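Local coordinates for protein NEQ263 (Nanoarchaeum equitans Kin4-M, PDB 5BN4) that probably binds ATP as the B-type subunit of an archaeal A/V-type ATPase, assembled with alpha-chain partners in a six-chain complex, at residues B[25-30]-B[43-48]; B[66-71]-B[85-90]; B[160-165]-B[229-234]. All coordinates share one frame; numbering follows the deposited sequence.

Contact 1: B[25-30]-B[43-48]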
loop_
_atom_site.group_PDB
_atom_site.type_symbol
_atom_site.label_atom_id
_atom_site.label_comp_id
_atom_site.label_asym_id
_atom_site.label_seq_id
_atom_site.Cartn_x
_atom_site.Cartn_y
_atom_site.Cartn_z
ATOM N N GLU B 25 19.636 -28.475 -31.233
ATOM C CA GLU B 25 20.876 -29.209 -31.447
ATOM C C GLU B 25 21.249 -30.017 -30.208
ATOM O O GLU B 25 21.264 -31.247 -30.242
ATOM C CB GLU B 25 22.011 -28.260 -31.837
ATOM C CG GLU B 25 21.823 -27.608 -33.199
ATOM C CD GLU B 25 23.060 -26.869 -33.674
ATOM O OE1 GLU B 25 23.548 -27.181 -34.781
ATOM O OE2 GLU B 25 23.541 -25.977 -32.945
ATOM N N GLU B 26 21.542 -29.320 -29.117
ATOM C CA GLU B 26 21.912 -29.975 -27.867
ATOM C C GLU B 26 20.761 -29.996 -26.868
ATOM O O GLU B 26 20.458 -31.034 -26.280
ATOM C CB GLU B 26 23.139 -29.298 -27.246
ATOM C CG GLU B 26 23.189 -29.319 -25.714
ATOM C CD GLU B 26 23.625 -30.656 -25.131
ATOM O OE1 GLU B 26 23.209 -31.714 -25.649
ATOM O OE2 GLU B 26 24.389 -30.647 -24.143
ATOM N N THR B 27 20.118 -28.848 -26.687
ATOM C CA THR B 27 19.116 -28.698 -25.638
ATOM C C THR B 27 17.688 -28.920 -26.127
ATOM O O THR B 27 17.425 -28.961 -27.331
ATOM C CB THR B 27 19.202 -27.308 -24.982
ATOM O OG1 THR B 27 18.349 -27.268 -23.832
ATOM C CG2 THR B 27 18.778 -26.228 -25.965
ATOM N N LYS B 28 16.773 -29.068 -25.175
ATOM C CA LYS B 28 15.355 -29.204 -25.475
ATOM C C LYS B 28 14.624 -27.935 -25.059
ATOM O O LYS B 28 15.248 -26.968 -24.620
ATOM C CB LYS B 28 14.764 -30.409 -24.740
ATOM C CG LYS B 28 15.471 -31.726 -25.016
ATOM C CD LYS B 28 14.847 -32.856 -24.213
ATOM C CE LYS B 28 15.583 -34.169 -24.429
ATOM N NZ LYS B 28 14.994 -35.268 -23.611
ATOM N N ALA B 29 13.303 -27.944 -25.187
ATOM C CA ALA B 29 12.495 -26.789 -24.814
ATOM C C ALA B 29 11.043 -27.182 -24.578
ATOM O O ALA B 29 10.564 -28.177 -25.119
ATOM C CB ALA B 29 12.584 -25.710 -25.884
ATOM N N ILE B 30 10.348 -26.394 -23.765
ATOM C CA ILE B 30 8.938 -26.635 -23.486
ATOM C C ILE B 30 8.088 -25.482 -23.996
ATOM O O ILE B 30 8.308 -24.327 -23.627
ATOM C CB ILE B 30 8.677 -26.798 -21.979
ATOM C CG1 ILE B 30 9.560 -27.900 -21.395
ATOM C CG2 ILE B 30 7.209 -27.108 -21.728
ATOM C CD1 ILE B 30 9.232 -29.276 -21.916
ATOM N N LEU B 43 13.875 -22.658 -22.899
ATOM C CA LEU B 43 15.047 -23.512 -23.048
ATOM C C LEU B 43 15.340 -24.272 -21.760
ATOM O O LEU B 43 15.101 -23.767 -20.663
ATOM C CB LEU B 43 16.267 -22.678 -23.441
ATOM C CG LEU B 43 16.133 -21.865 -24.729
ATOM C CD1 LEU B 43 17.381 -21.030 -24.962
ATOM C CD2 LEU B 43 15.863 -22.783 -25.911
ATOM N N PHE B 44 15.860 -25.486 -21.902
ATOM C CA PHE B 44 16.206 -26.312 -20.751
ATOM C C PHE B 44 17.406 -25.748 -20.001
ATOM O O PHE B 44 17.538 -25.943 -18.793
ATOM C CB PHE B 44 16.492 -27.750 -21.187
ATOM C CG PHE B 44 15.270 -28.619 -21.252
ATOM C CD1 PHE B 44 14.085 -28.135 -21.783
ATOM C CD2 PHE B 44 15.307 -29.925 -20.789
ATOM C CE1 PHE B 44 12.961 -28.934 -21.847
ATOM C CE2 PHE B 44 14.185 -30.730 -20.851
ATOM C CZ PHE B 44 13.010 -30.232 -21.380
ATOM N N ASP B 45 18.276 -25.049 -20.723
ATOM C CA ASP B 45 19.473 -24.464 -20.129
ATOM C C ASP B 45 20.069 -23.378 -21.019
ATOM O O ASP B 45 19.409 -22.875 -21.929
ATOM C CB ASP B 45 20.516 -25.548 -19.841
ATOM C CG ASP B 45 20.778 -26.438 -21.040
ATOM O OD1 ASP B 45 19.937 -26.452 -21.962
ATOM O OD2 ASP B 45 21.819 -27.129 -21.056
ATOM N N TYR B 46 21.320 -23.021 -20.748
ATOM C CA TYR B 46 22.009 -21.993 -21.519
ATOM C C TYR B 46 22.308 -22.476 -22.936
ATOM O O TYR B 46 23.042 -23.444 -23.131
ATOM C CB TYR B 46 23.297 -21.566 -20.808
ATOM C CG TYR B 46 24.155 -20.604 -21.601
ATOM C CD1 TYR B 46 23.675 -19.354 -21.970
ATOM C CD2 TYR B 46 25.451 -20.941 -21.968
ATOM C CE1 TYR B 46 24.458 -18.470 -22.691
ATOM C CE2 TYR B 46 26.242 -20.066 -22.687
ATOM C CZ TYR B 46 25.740 -18.833 -23.046
ATOM O OH TYR B 46 26.525 -17.959 -23.764
ATOM N N TYR B 47 21.726 -21.797 -23.920
ATOM C CA TYR B 47 21.897 -22.177 -25.318
ATOM C C TYR B 47 22.365 -20.993 -26.159
ATOM O O TYR B 47 21.762 -19.919 -26.129
ATOM C CB TYR B 47 20.594 -22.752 -25.877
ATOM C CG TYR B 47 20.699 -23.246 -27.303
ATOM C CD1 TYR B 47 21.401 -24.405 -27.607
ATOM C CD2 TYR B 47 20.088 -22.560 -28.343
ATOM C CE1 TYR B 47 21.499 -24.863 -28.908
ATOM C CE2 TYR B 47 20.177 -23.010 -29.647
ATOM C CZ TYR B 47 20.884 -24.161 -29.924
ATOM O OH TYR B 47 20.976 -24.612 -31.220
ATOM N N THR B 48 23.440 -21.203 -26.913
ATOM C CA THR B 48 24.066 -20.136 -27.688
ATOM C C THR B 48 23.700 -20.210 -29.171
ATOM O O THR B 48 23.579 -19.184 -29.842
ATOM C CB THR B 48 25.606 -20.182 -27.545
ATOM O OG1 THR B 48 25.959 -20.255 -26.158
ATOM C CG2 THR B 48 26.248 -18.949 -28.164
#
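Glu25 opens the contact beside Tyr47, its side chain crossing the tyrosine at about a right angle with the carboxylate and ring planes 87° apart. The Tyr47 hydroxyl is hydrogen-bonded to the carbonyl O of Glu50, in the loop that follows. Thr27 is divided between two partners. Its OG1, anti to the backbone N (chi1 -171°), donates to Asp45 OD1 over 2.6 Å, arriving nearly along the carboxylate C-O direction, while the methyl CG2 is turned to the Tyr47 ring and lies 3.6 Å from CD1. Asp45 thereby fastens the turn leaving strand 38-43 to the approach of strand 28-34. These two neighbouring strands are the central pair of the antiparallel sheet of the N-terminal domain. At Lys28 the backbone O accepts a bond from Phe44 N (3.2 Å). Lys28 CB sits almost exactly over the centre of the Phe44 ring, 3.6 Å from its centroid and 7° off the normal, a CH-pi contact; the extended chain beyond leads its ammonium away. Phe44 also stacks with Phe77. Ala29 and Leu43 form a non-hydrogen-bonded pair, with Ala29 CB and Leu43 CD2 on the same face of the sheet. Ile30 brings CG1 to 3.6 Å from Phe44 CE1 and follows with CD1, while its side chain also touches Ile197 and Tyr201 of helix 196-215.

Contact 2: B[66-71]-B[85-90]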
loop_
_atom_site.group_PDB
_atom_site.type_symbol
_atom_site.label_atom_id
_atom_site.label_comp_id
_atom_site.label_asym_id
_atom_site.label_seq_id
_atom_site.Cartn_x
_atom_site.Cartn_y
_atom_site.Cartn_z
ATOM N N SER B 66 10.944 -45.992 -12.579
ATOM C CA SER B 66 11.411 -47.276 -12.074
ATOM C C SER B 66 12.017 -47.050 -10.695
ATOM O O SER B 66 12.020 -45.927 -10.192
ATOM C CB SER B 66 12.446 -47.894 -13.017
ATOM O OG SER B 66 13.562 -47.039 -13.191
ATOM N N GLU B 67 12.532 -48.110 -10.084
ATOM C CA GLU B 67 13.171 -47.983 -8.780
ATOM C C GLU B 67 14.661 -47.697 -8.926
ATOM O O GLU B 67 15.416 -47.781 -7.958
ATOM C CB GLU B 67 12.958 -49.246 -7.946
ATOM C CG GLU B 67 11.502 -49.590 -7.697
ATOM C CD GLU B 67 11.337 -50.677 -6.656
ATOM O OE1 GLU B 67 12.329 -50.998 -5.970
ATOM O OE2 GLU B 67 10.215 -51.210 -6.521
ATOM N N ASP B 68 15.078 -47.358 -10.143
ATOM C CA ASP B 68 16.479 -47.066 -10.420
ATOM C C ASP B 68 16.897 -45.703 -9.890
ATOM O O ASP B 68 18.083 -45.450 -9.675
ATOM C CB ASP B 68 16.761 -47.144 -11.919
ATOM C CG ASP B 68 16.815 -48.564 -12.427
ATOM O OD1 ASP B 68 17.102 -49.474 -11.620
ATOM O OD2 ASP B 68 16.574 -48.770 -13.634
ATOM N N TYR B 69 15.920 -44.825 -9.690
ATOM C CA TYR B 69 16.190 -43.486 -9.181
ATOM C C TYR B 69 16.712 -43.534 -7.751
ATOM O O TYR B 69 17.430 -42.636 -7.313
ATOM C CB TYR B 69 14.935 -42.615 -9.258
ATOM C CG TYR B 69 14.488 -42.301 -10.667
ATOM C CD1 TYR B 69 13.671 -43.177 -11.368
ATOM C CD2 TYR B 69 14.877 -41.125 -11.295
ATOM C CE1 TYR B 69 13.258 -42.896 -12.655
ATOM C CE2 TYR B 69 14.468 -40.833 -12.584
ATOM C CZ TYR B 69 13.659 -41.723 -13.259
ATOM O OH TYR B 69 13.246 -41.442 -14.542
ATOM N N ILE B 70 16.348 -44.590 -7.030
ATOM C CA ILE B 70 16.788 -44.768 -5.651
ATOM C C ILE B 70 18.301 -44.939 -5.582
ATOM O O ILE B 70 18.861 -45.855 -6.185
ATOM C CB ILE B 70 16.109 -45.986 -5.000
ATOM C CG1 ILE B 70 14.593 -45.920 -5.198
ATOM C CG2 ILE B 70 16.461 -46.064 -3.522
ATOM C CD1 ILE B 70 13.845 -47.087 -4.589
ATOM N N GLY B 71 18.958 -44.045 -4.849
ATOM C CA GLY B 71 20.402 -44.082 -4.708
ATOM C C GLY B 71 21.118 -43.113 -5.631
ATOM O O GLY B 71 22.324 -42.901 -5.504
ATOM N N LYS B 85 21.740 -42.894 -16.336
ATOM C CA LYS B 85 20.468 -43.219 -16.994
ATOM C C LYS B 85 19.767 -44.444 -16.400
ATOM O O LYS B 85 20.295 -45.555 -16.448
ATOM C CB LYS B 85 20.638 -43.374 -18.512
ATOM C CG LYS B 85 21.183 -42.140 -19.214
ATOM C CD LYS B 85 21.344 -42.382 -20.709
ATOM C CE LYS B 85 22.249 -43.575 -20.982
ATOM N NZ LYS B 85 22.411 -43.837 -22.440
ATOM N N PRO B 86 18.567 -44.235 -15.834
ATOM C CA PRO B 86 17.735 -45.317 -15.296
ATOM C C PRO B 86 17.007 -46.060 -16.413
ATOM O O PRO B 86 17.017 -45.593 -17.552
ATOM C CB PRO B 86 16.729 -44.570 -14.422
ATOM C CG PRO B 86 16.589 -43.245 -15.082
ATOM C CD PRO B 86 17.954 -42.912 -15.621
ATOM N N TYR B 87 16.387 -47.192 -16.082
ATOM C CA TYR B 87 15.664 -48.015 -17.053
ATOM C C TYR B 87 14.563 -47.212 -17.743
ATOM O O TYR B 87 13.548 -46.889 -17.124
ATOM C CB TYR B 87 15.054 -49.232 -16.347
ATOM C CG TYR B 87 14.737 -50.413 -17.242
ATOM C CD1 TYR B 87 14.981 -50.368 -18.609
ATOM C CD2 TYR B 87 14.189 -51.576 -16.715
ATOM C CE1 TYR B 87 14.691 -51.448 -19.425
ATOM C CE2 TYR B 87 13.895 -52.660 -17.521
ATOM C CZ TYR B 87 14.147 -52.591 -18.875
ATOM O OH TYR B 87 13.856 -53.666 -19.681
ATOM N N PRO B 88 14.757 -46.893 -19.035
ATOM C CA PRO B 88 13.794 -46.074 -19.780
ATOM C C PRO B 88 12.514 -46.836 -20.122
ATOM O O PRO B 88 12.241 -47.096 -21.295
ATOM C CB PRO B 88 14.557 -45.722 -21.059
ATOM C CG PRO B 88 15.483 -46.871 -21.258
ATOM C CD PRO B 88 15.896 -47.305 -19.877
ATOM N N GLU B 89 11.736 -47.180 -19.100
ATOM C CA GLU B 89 10.502 -47.917 -19.296
ATOM C C GLU B 89 9.307 -47.231 -18.664
ATOM O O GLU B 89 9.389 -46.750 -17.531
ATOM N N ASP B 90 8.203 -47.182 -19.406
ATOM C CA ASP B 90 6.945 -46.605 -18.928
ATOM C C ASP B 90 7.068 -45.129 -18.543
ATOM O O ASP B 90 7.334 -44.793 -17.388
ATOM C CB ASP B 90 6.387 -47.426 -17.761
ATOM C CG ASP B 90 4.918 -47.165 -17.515
ATOM O OD1 ASP B 90 4.242 -46.636 -18.424
ATOM O OD2 ASP B 90 4.437 -47.504 -16.413
#
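Pro86 lays its ring over one face of Tyr69, with CG 4.2 Å from the ring centroid and 27° off the normal, a CH-pi contact. The closest ring atom to Pro86 CG is Tyr69 CZ, at 3.8 Å, so the proline covers the phenol end of the ring. That ring is anchored elsewhere: its OH is hydrogen-bonded to the carbonyl O of Ala64, and it packs on Leu209 of helix 196-215 and meets Phe74. One atom back along the proline ring, Pro86 CB meets Asp68 CB at 3.6 Å. The aspartate CG stands anti to its own carbonyl carbon (chi1 -75°), which carries OD2 to the backbone N of Tyr87 for a 2.9 Å hydrogen bond with an N-H...O angle of 157°. The lone pair used is the anti one, directed away from OD1. Asp68 N is in turn weakly bonded to Ser66 OG, two residues back. The contact thus joins the loops that flank strand 73-75, after strand 62-64 and before strand 91-93. With a single carboxylate-to-amide bond beside a proline-on-ring overlap, the 85-90 loop is tied by its backbone rather than by a charge pair, and the bond should favour an ionised Asp68.

Contact 3: B[160-165]-B[229-234]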
loop_
_atom_site.group_PDB
_atom_site.type_symbol
_atom_site.label_atom_id
_atom_site.label_comp_id
_atom_site.label_asym_id
_atom_site.label_seq_id
_atom_site.Cartn_x
_atom_site.Cartn_y
_atom_site.Cartn_z
ATOM N N ALA B 160 13.620 -32.883 -3.236
ATOM C CA ALA B 160 13.560 -31.987 -4.382
ATOM C C ALA B 160 14.162 -30.638 -4.023
ATOM O O ALA B 160 13.541 -29.841 -3.319
ATOM C CB ALA B 160 12.127 -31.822 -4.857
ATOM N N ALA B 161 15.379 -30.394 -4.502
ATOM C CA ALA B 161 16.067 -29.131 -4.256
ATOM C C ALA B 161 15.685 -28.106 -5.317
ATOM O O ALA B 161 15.950 -28.301 -6.502
ATOM C CB ALA B 161 17.567 -29.341 -4.237
ATOM N N ILE B 162 15.067 -27.011 -4.885
ATOM C CA ILE B 162 14.560 -26.010 -5.815
ATOM C C ILE B 162 15.283 -24.673 -5.677
ATOM O O ILE B 162 14.964 -23.873 -4.797
ATOM C CB ILE B 162 13.049 -25.791 -5.621
ATOM C CG1 ILE B 162 12.314 -27.132 -5.592
ATOM C CG2 ILE B 162 12.497 -24.893 -6.715
ATOM C CD1 ILE B 162 10.845 -27.016 -5.272
ATOM N N GLY B 163 16.261 -24.442 -6.547
ATOM C CA GLY B 163 16.956 -23.169 -6.612
ATOM C C GLY B 163 17.841 -22.850 -5.420
ATOM O O GLY B 163 18.365 -21.742 -5.311
ATOM N N VAL B 164 18.008 -23.816 -4.523
ATOM C CA VAL B 164 18.824 -23.610 -3.332
ATOM C C VAL B 164 20.309 -23.584 -3.681
ATOM O O VAL B 164 20.745 -24.266 -4.608
ATOM C CB VAL B 164 18.560 -24.691 -2.262
ATOM C CG1 VAL B 164 17.147 -24.563 -1.718
ATOM C CG2 VAL B 164 18.800 -26.080 -2.836
ATOM N N PRO B 165 21.089 -22.778 -2.943
ATOM C CA PRO B 165 22.541 -22.694 -3.135
ATOM C C PRO B 165 23.239 -24.027 -2.876
ATOM O O PRO B 165 22.670 -24.913 -2.237
ATOM C CB PRO B 165 22.968 -21.666 -2.084
ATOM C CG PRO B 165 21.758 -20.834 -1.861
ATOM C CD PRO B 165 20.608 -21.787 -1.966
ATOM N N THR B 229 9.565 -20.906 -1.768
ATOM C CA THR B 229 9.609 -19.491 -2.105
ATOM C C THR B 229 10.411 -19.291 -3.389
ATOM O O THR B 229 10.114 -18.401 -4.187
ATOM C CB THR B 229 10.211 -18.658 -0.961
ATOM O OG1 THR B 229 9.504 -18.943 0.253
ATOM C CG2 THR B 229 10.107 -17.170 -1.267
ATOM N N ASN B 230 11.420 -20.134 -3.590
ATOM C CA ASN B 230 12.169 -20.142 -4.843
ATOM C C ASN B 230 11.332 -20.714 -5.982
ATOM O O ASN B 230 11.489 -20.321 -7.138
ATOM C CB ASN B 230 13.471 -20.933 -4.703
ATOM C CG ASN B 230 14.451 -20.283 -3.747
ATOM O OD1 ASN B 230 14.440 -19.067 -3.557
ATOM N ND2 ASN B 230 15.309 -21.096 -3.139
ATOM N N TYR B 231 10.446 -21.649 -5.649
ATOM C CA TYR B 231 9.526 -22.210 -6.631
ATOM C C TYR B 231 8.588 -21.133 -7.165
ATOM O O TYR B 231 8.378 -21.022 -8.372
ATOM C CB TYR B 231 8.706 -23.354 -6.025
ATOM C CG TYR B 231 7.644 -23.884 -6.964
ATOM C CD1 TYR B 231 7.951 -24.849 -7.913
ATOM C CD2 TYR B 231 6.338 -23.410 -6.912
ATOM C CE1 TYR B 231 6.990 -25.333 -8.776
ATOM C CE2 TYR B 231 5.371 -23.886 -7.775
ATOM C CZ TYR B 231 5.704 -24.846 -8.706
ATOM O OH TYR B 231 4.750 -25.330 -9.570
ATOM N N ALA B 232 8.022 -20.348 -6.252
ATOM C CA ALA B 232 7.093 -19.285 -6.619
ATOM C C ALA B 232 7.769 -18.238 -7.496
ATOM O O ALA B 232 7.157 -17.698 -8.416
ATOM C CB ALA B 232 6.515 -18.638 -5.376
ATOM N N ASP B 233 9.035 -17.958 -7.202
ATOM C CA ASP B 233 9.814 -17.019 -7.997
ATOM C C ASP B 233 9.987 -17.560 -9.408
ATOM O O ASP B 233 9.846 -16.829 -10.387
ATOM C CB ASP B 233 11.184 -16.785 -7.359
ATOM C CG ASP B 233 11.968 -15.686 -8.049
ATOM O OD1 ASP B 233 12.603 -15.967 -9.088
ATOM O OD2 ASP B 233 11.949 -14.539 -7.553
ATOM N N ALA B 234 10.292 -18.851 -9.504
ATOM C CA ALA B 234 10.453 -19.509 -10.793
ATOM C C ALA B 234 9.145 -19.510 -11.579
ATOM O O ALA B 234 9.139 -19.287 -12.789
ATOM C CB ALA B 234 10.958 -20.927 -10.601
#
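Asn230 ND2 donates to the backbone O of Ile162 over 3.3 Å, lying in the carbonyl plane, with the acceptor only 12° out of the amide plane of the asparagine. In the parallel-stranded P-loop NTPase-type nucleotide-binding domain, this bond links the region where strand 156-162 gives way to the following loop with the first turn of helix 228-241, which follows the adjacent strand 220-226. CG of Asn230 stands anti to its carbonyl carbon (chi1 -66°), and this directs the amide at the Ile162 carbonyl. Its other atom, OD1, accepts a hydrogen bond from Arg396 NE of the neighbouring V-type ATP synthase alpha chain, so the flat amide bridges the fold of this subunit and the interface. Gly163, with positive phi, turns the chain beside Asn230, their CA atoms 5.9 Å apart. Val164 runs across the amide at about a right angle, with CG1 4.2 Å from ND2. On the next helix residue, Tyr231 sends its ring away from the strand among helices 196-215 and 255-263, where its OH is hydrogen-bonded to Asp258 and Arg204. Ile162 packs against the start of that residue: its branch methyl CG2, anti to the backbone N, lies 4.0 Å from Tyr231 N and 4.1 Å from Tyr231 CB.

In the fold
Contacts 1 and 3 are buried, whereas contact 2 lies at the surface. Each belongs to a different part of the chain: contact 1 to the N-terminal antiparallel sheet, contact 2 to loops flanking strand 73-75, and contact 3 to the parallel-stranded nucleotide-binding domain. None touches another, their nearest atoms being about 10 to 11 Å apart, yet helix 196-215 is shared, packing against Ile30, Tyr69 and Tyr231. Contact 1 combines aromatic packing with a strand pairing, contact 2 relies on proline and a carboxylate, and contact 3 joins strand to helix through one asparagine amide and a little apolar packing. Alpha-type chains reach both contacts 1 and 3, by packing in the first and additionally by a hydrogen bond in the other.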